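Local coordinates for sarcolemmal membrane-associated protein (PDB 6AR0) that associates with the STRIPAK core to form the extended phosphatase complex that dephosphorylates STK3 and inhibits Hippo signalling, and is represented here by its FHA domain, at residues H15-R20 against I121-K126; F79-R84 against S99-Q104. All coordinates share one frame; numbering follows the deposited sequence.

Contact 1: residues H15-R20 against I121-K126; sequences HPFQER and IVSTIK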
loop_
_atom_site.group_PDB
_atom_site.type_symbol
_atom_site.label_atom_id
_atom_site.label_comp_id
_atom_site.label_asym_id
_atom_site.label_seq_id
_atom_site.Cartn_x
_atom_site.Cartn_y
_atom_site.Cartn_z
ATOM N N HIS A 15 -8.922 8.725 0.334
ATOM C CA HIS A 15 -9.390 8.822 1.700
ATOM C C HIS A 15 -8.237 9.344 2.563
ATOM O O HIS A 15 -7.091 8.923 2.373
ATOM C CB HIS A 15 -9.799 7.410 2.117
ATOM C CG HIS A 15 -10.439 7.317 3.450
ATOM N ND1 HIS A 15 -11.699 7.800 3.723
ATOM C CD2 HIS A 15 -10.014 6.698 4.574
ATOM C CE1 HIS A 15 -12.002 7.516 4.981
ATOM N NE2 HIS A 15 -10.995 6.851 5.515
ATOM N N PRO A 16 -8.472 10.265 3.491
ATOM C CA PRO A 16 -7.336 10.914 4.162
ATOM C C PRO A 16 -6.521 9.969 5.031
ATOM O O PRO A 16 -7.060 9.116 5.741
ATOM C CB PRO A 16 -8.011 11.989 5.014
ATOM C CG PRO A 16 -9.250 12.301 4.236
ATOM C CD PRO A 16 -9.736 10.967 3.775
ATOM N N PHE A 17 -5.202 10.156 4.989
ATOM C CA PHE A 17 -4.294 9.521 5.933
ATOM C C PHE A 17 -3.078 10.414 6.086
ATOM O O PHE A 17 -2.787 11.236 5.212
ATOM C CB PHE A 17 -3.886 8.090 5.515
ATOM C CG PHE A 17 -3.028 8.010 4.275
ATOM C CD1 PHE A 17 -3.601 7.904 3.012
ATOM C CD2 PHE A 17 -1.648 8.011 4.382
ATOM C CE1 PHE A 17 -2.812 7.789 1.890
ATOM C CE2 PHE A 17 -0.858 7.898 3.259
ATOM C CZ PHE A 17 -1.434 7.779 2.014
ATOM N N GLN A 18 -2.369 10.246 7.197
ATOM C CA GLN A 18 -1.147 10.995 7.441
ATOM C C GLN A 18 0.064 10.227 6.924
ATOM O O GLN A 18 0.114 8.994 6.975
ATOM C CB GLN A 18 -0.988 11.307 8.931
ATOM C CG GLN A 18 -2.140 12.114 9.513
ATOM C CD GLN A 18 -2.375 13.429 8.775
ATOM O OE1 GLN A 18 -1.463 14.245 8.625
ATOM N NE2 GLN A 18 -3.605 13.637 8.310
ATOM N N GLU A 19 1.052 10.980 6.452
ATOM C CA GLU A 19 2.233 10.416 5.811
ATOM C C GLU A 19 2.884 9.345 6.679
ATOM O O GLU A 19 3.053 9.514 7.893
ATOM C CB GLU A 19 3.220 11.554 5.558
ATOM C CG GLU A 19 4.552 11.139 4.975
ATOM C CD GLU A 19 5.401 12.345 4.609
ATOM O OE1 GLU A 19 4.823 13.409 4.281
ATOM O OE2 GLU A 19 6.636 12.244 4.670
ATOM N N ARG A 20 3.299 8.253 6.033
ATOM C CA ARG A 20 3.887 7.112 6.720
ATOM C C ARG A 20 5.350 6.966 6.328
ATOM O O ARG A 20 5.698 7.077 5.150
ATOM C CB ARG A 20 3.147 5.815 6.385
ATOM C CG ARG A 20 1.641 5.902 6.529
ATOM C CD ARG A 20 1.226 6.235 7.963
ATOM N NE ARG A 20 -0.226 6.331 8.097
ATOM C CZ ARG A 20 -1.050 5.294 8.267
ATOM N NH1 ARG A 20 -0.587 4.061 8.356
ATOM N NH2 ARG A 20 -2.354 5.493 8.338
ATOM N N ILE A 121 -7.577 4.133 -0.367
ATOM C CA ILE A 121 -6.262 4.700 -0.097
ATOM C C ILE A 121 -5.525 4.838 -1.420
ATOM O O ILE A 121 -5.353 3.853 -2.146
ATOM C CB ILE A 121 -5.485 3.823 0.887
ATOM C CG1 ILE A 121 -6.188 3.779 2.247
ATOM C CG2 ILE A 121 -4.036 4.288 1.014
ATOM C CD1 ILE A 121 -6.267 5.097 2.984
ATOM N N VAL A 122 -5.102 6.063 -1.741
ATOM C CA VAL A 122 -4.330 6.349 -2.947
ATOM C C VAL A 122 -3.084 7.097 -2.489
ATOM O O VAL A 122 -3.188 8.179 -1.896
ATOM C CB VAL A 122 -5.115 7.178 -3.984
ATOM C CG1 VAL A 122 -4.333 7.268 -5.284
ATOM C CG2 VAL A 122 -6.504 6.589 -4.236
ATOM N N SER A 123 -1.914 6.524 -2.749
ATOM C CA SER A 123 -0.675 7.033 -2.170
ATOM C C SER A 123 0.410 7.148 -3.227
ATOM O O SER A 123 0.473 6.348 -4.163
ATOM C CB SER A 123 -0.209 6.054 -1.077
ATOM O OG SER A 123 0.916 6.428 -0.311
ATOM N N THR A 124 1.262 8.147 -3.095
ATOM C CA THR A 124 2.553 8.082 -3.757
ATOM C C THR A 124 3.480 7.310 -2.843
ATOM O O THR A 124 3.417 7.473 -1.620
ATOM C CB THR A 124 3.130 9.484 -3.934
ATOM O OG1 THR A 124 2.206 10.276 -4.675
ATOM C CG2 THR A 124 4.484 9.451 -4.647
ATOM N N ILE A 125 4.334 6.466 -3.409
ATOM C CA ILE A 125 5.336 5.750 -2.621
ATOM C C ILE A 125 6.716 6.164 -3.117
ATOM O O ILE A 125 6.980 6.147 -4.324
ATOM C CB ILE A 125 5.115 4.218 -2.625
ATOM C CG1 ILE A 125 5.858 3.518 -1.475
ATOM C CG2 ILE A 125 5.439 3.611 -3.990
ATOM C CD1 ILE A 125 5.452 2.054 -1.225
ATOM N N LYS A 126 7.579 6.554 -2.186
ATOM C CA LYS A 126 8.983 6.837 -2.454
ATOM C C LYS A 126 9.812 5.818 -1.691
ATOM O O LYS A 126 9.480 5.473 -0.554
ATOM C CB LYS A 126 9.342 8.261 -2.032
ATOM C CG LYS A 126 8.592 9.318 -2.834
ATOM C CD LYS A 126 9.064 9.377 -4.288
ATOM C CE LYS A 126 8.315 10.421 -5.091
ATOM N NZ LYS A 126 8.887 11.781 -4.884
#
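The ring of Phe17 overlaps Ile121 with one long side and reaches Ser123 with its tip. With chi1 at 67°, CG of Phe17 is tucked between backbone N and C, which turns the ring down onto strand 121-126. CE1 of Phe17 lies 3.8 Å from CG2 of Ile121, while CD1 of the same ring is 3.9 Å from CD1 of Ile121, so both branches of Ile121 lie along one side of the ring, the side chains crossing obliquely. At the far end, CZ of Phe17 comes within 3.6 Å of OG of Ser123, which meets the ring edge near its plane; a small residue suits so close a tip. Val122 O also lies at the ring edge, 3.8 Å from CE1 of Phe17. No hydrogen bond joins the two segments, but Ser123 OG bonds to Thr9 O on strand 5-10, and Phe46 meets the Phe17 ring edge-to-face. An alanine at Phe17 would remove the ring's contacts with Ile121, Ser123 and Phe46 and would probably leave the loop less firmly held. The loop between strands 5-10 and 20-23 thus sets Phe17 between the two sheets of the FHA beta-sandwich, against strand 117-128 and Phe46.

Contact 2: residues F79-R84 against S99-Q104; sequences FINSQR and SGDIIQ
A type I' beta turn from Ile80 to Gln83 closes a tight hairpin, whose first strand pairs antiparallel with strand 102-104 in the FHA beta-sandwich. Phe79 and Gln104 form a hydrogen-bonded pair: Phe79 N gives to Gln104 O at 2.9 Å, and Gln104 N returns a bond of 163° to Phe79 O, on a lone pair. Asn81 prolongs the ladder into the turn. Its N donates to Ile102 O at 2.8 Å, nearly along the C=O axis, and its OD1 takes Ile102 N at 2.9 Å, standing in for a backbone carbonyl. Asparagine suits this place doubly: it tolerates the left-handed backbone of the turn (phi 49°), and its amide both accepts and donates. Ile102 O also accepts a hydrogen bond from a water that in turn accepts one from Ser82 N. On one face CG1 of Ile80 lies 3.9 Å from CD1 of Ile103, two branched chains side by side over Leu69 and Ile97. On the other, the Phe79 ring lies alongside the extended Gln104 chain, whose NE2 is bonded to Gly106 O. Asp101 OD2 accepts from Leu98 N, which probably helps to fix the carboxylate for Asn81. That carboxylate stands 84° to the Asn81 amide, so ND2 of Asn81 reaches OD1 of Asp101, 3.0 Å away, from above its plane.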
loop_
_atom_site.group_PDB
_atom_site.type_symbol
_atom_site.label_atom_id
_atom_site.label_comp_id
_atom_site.label_asym_id
_atom_site.label_seq_id
_atom_site.Cartn_x
_atom_site.Cartn_y
_atom_site.Cartn_z
ATOM N N PHE A 79 -3.558 -1.760 -6.581
ATOM C CA PHE A 79 -3.191 -1.240 -7.894
ATOM C C PHE A 79 -1.819 -0.574 -7.840
ATOM O O PHE A 79 -1.502 0.114 -6.867
ATOM C CB PHE A 79 -4.220 -0.208 -8.414
ATOM C CG PHE A 79 -5.653 -0.684 -8.369
ATOM C CD1 PHE A 79 -6.303 -1.085 -9.523
ATOM C CD2 PHE A 79 -6.351 -0.733 -7.169
ATOM C CE1 PHE A 79 -7.614 -1.528 -9.471
ATOM C CE2 PHE A 79 -7.646 -1.185 -7.117
ATOM C CZ PHE A 79 -8.281 -1.579 -8.273
ATOM N N ILE A 80 -1.016 -0.798 -8.884
ATOM C CA ILE A 80 0.218 -0.053 -9.132
ATOM C C ILE A 80 -0.003 0.758 -10.397
ATOM O O ILE A 80 -0.250 0.185 -11.464
ATOM C CB ILE A 80 1.434 -0.980 -9.303
ATOM C CG1 ILE A 80 1.691 -1.819 -8.045
ATOM C CG2 ILE A 80 2.678 -0.170 -9.682
ATOM C CD1 ILE A 80 2.667 -2.966 -8.276
ATOM N N ASN A 81 0.046 2.084 -10.283
ATOM C CA ASN A 81 -0.173 2.970 -11.426
ATOM C C ASN A 81 -1.429 2.570 -12.192
ATOM O O ASN A 81 -1.445 2.457 -13.420
ATOM C CB ASN A 81 1.066 3.014 -12.307
ATOM C CG ASN A 81 2.286 3.450 -11.523
ATOM O OD1 ASN A 81 2.174 4.280 -10.629
ATOM N ND2 ASN A 81 3.446 2.914 -11.851
ATOM N N SER A 82 -2.488 2.337 -11.422
ATOM C CA SER A 82 -3.846 2.059 -11.909
ATOM C C SER A 82 -4.043 0.649 -12.453
ATOM O O SER A 82 -5.115 0.369 -12.992
ATOM C CB SER A 82 -4.328 3.052 -12.976
ATOM O OG SER A 82 -4.107 4.398 -12.590
ATOM N N GLN A 83 -3.066 -0.242 -12.317
ATOM C CA GLN A 83 -3.171 -1.610 -12.821
ATOM C C GLN A 83 -3.411 -2.550 -11.649
ATOM O O GLN A 83 -2.613 -2.595 -10.708
ATOM C CB GLN A 83 -1.887 -2.012 -13.548
ATOM C CG GLN A 83 -1.517 -1.056 -14.657
ATOM C CD GLN A 83 -2.630 -0.875 -15.638
ATOM O OE1 GLN A 83 -3.329 -1.827 -15.993
ATOM N NE2 GLN A 83 -2.826 0.362 -16.072
ATOM N N ARG A 84 -4.491 -3.324 -11.726
ATOM C CA ARG A 84 -4.914 -4.173 -10.618
ATOM C C ARG A 84 -4.056 -5.431 -10.552
ATOM O O ARG A 84 -3.845 -6.109 -11.563
ATOM C CB ARG A 84 -6.384 -4.548 -10.784
ATOM C CG ARG A 84 -6.950 -5.272 -9.584
ATOM C CD ARG A 84 -8.458 -5.380 -9.648
ATOM N NE ARG A 84 -8.967 -6.098 -8.484
ATOM C CZ ARG A 84 -10.154 -5.900 -7.937
ATOM N NH1 ARG A 84 -11.005 -5.022 -8.458
ATOM N NH2 ARG A 84 -10.480 -6.582 -6.859
ATOM N N SER A 99 10.297 3.835 -7.188
ATOM C CA SER A 99 10.070 5.076 -6.470
ATOM C C SER A 99 9.315 6.057 -7.355
ATOM O O SER A 99 9.707 6.306 -8.496
ATOM C CB SER A 99 11.401 5.672 -6.022
ATOM O OG SER A 99 11.150 6.619 -5.011
ATOM N N GLY A 100 8.222 6.605 -6.827
ATOM C CA GLY A 100 7.319 7.455 -7.582
ATOM C C GLY A 100 6.037 6.798 -8.041
ATOM O O GLY A 100 5.166 7.483 -8.603
ATOM N N ASP A 101 5.889 5.502 -7.820
ATOM C CA ASP A 101 4.650 4.832 -8.167
ATOM C C ASP A 101 3.484 5.389 -7.355
ATOM O O ASP A 101 3.628 5.853 -6.218
ATOM C CB ASP A 101 4.746 3.332 -7.902
ATOM C CG ASP A 101 5.519 2.569 -8.950
ATOM O OD1 ASP A 101 5.811 3.115 -10.035
ATOM O OD2 ASP A 101 5.814 1.378 -8.666
ATOM N N ILE A 102 2.305 5.311 -7.957
ATOM C CA ILE A 102 1.044 5.599 -7.284
ATOM C C ILE A 102 0.411 4.258 -6.933
ATOM O O ILE A 102 0.108 3.453 -7.816
ATOM C CB ILE A 102 0.104 6.434 -8.165
ATOM C CG1 ILE A 102 0.776 7.748 -8.583
ATOM C CG2 ILE A 102 -1.216 6.674 -7.442
ATOM C CD1 ILE A 102 1.236 8.598 -7.435
ATOM N N ILE A 103 0.230 4.003 -5.650
ATOM C CA ILE A 103 -0.260 2.728 -5.143
ATOM C C ILE A 103 -1.639 2.949 -4.543
ATOM O O ILE A 103 -1.833 3.886 -3.765
ATOM C CB ILE A 103 0.703 2.236 -4.042
ATOM C CG1 ILE A 103 2.143 2.181 -4.547
ATOM C CG2 ILE A 103 0.248 0.927 -3.447
ATOM C CD1 ILE A 103 2.280 1.270 -5.673
ATOM N N GLN A 104 -2.584 2.073 -4.862
ATOM C CA GLN A 104 -3.960 2.213 -4.405
ATOM C C GLN A 104 -4.423 0.922 -3.745
ATOM O O GLN A 104 -4.184 -0.169 -4.262
ATOM C CB GLN A 104 -4.874 2.575 -5.578
ATOM C CG GLN A 104 -6.339 2.659 -5.216
ATOM C CD GLN A 104 -7.183 3.105 -6.383
ATOM O OE1 GLN A 104 -6.802 4.033 -7.107
ATOM N NE2 GLN A 104 -8.331 2.469 -6.583
HETATM O O HOH W 1 -2.628 2.918 -8.644
#

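Overall arrangement
Contacts 1 and 2, with centres about 12 Å apart, share one antiparallel sheet, in which strands 117-128 and 102-105 are neighbours. The backbone joins them directly: Ser123 O lies 2.8 Å from Ile103 N, and Ile125 O lies 2.8 Å from Gly100 N, both probable hydrogen bonds. Packing adds to this seam, with OG1 of Thr124 3.4 Å from CD1 of Ile102. Strand 117-128 therefore runs between strand 5-10, which leads into the loop of contact 1, and strand 102-105, which pairs with the hairpin strand 78-80 of contact 2. In sequence, contact 2 is nested inside the long loop that contact 1 closes, so the chain between the segments of contact 1 includes both segments of contact 2.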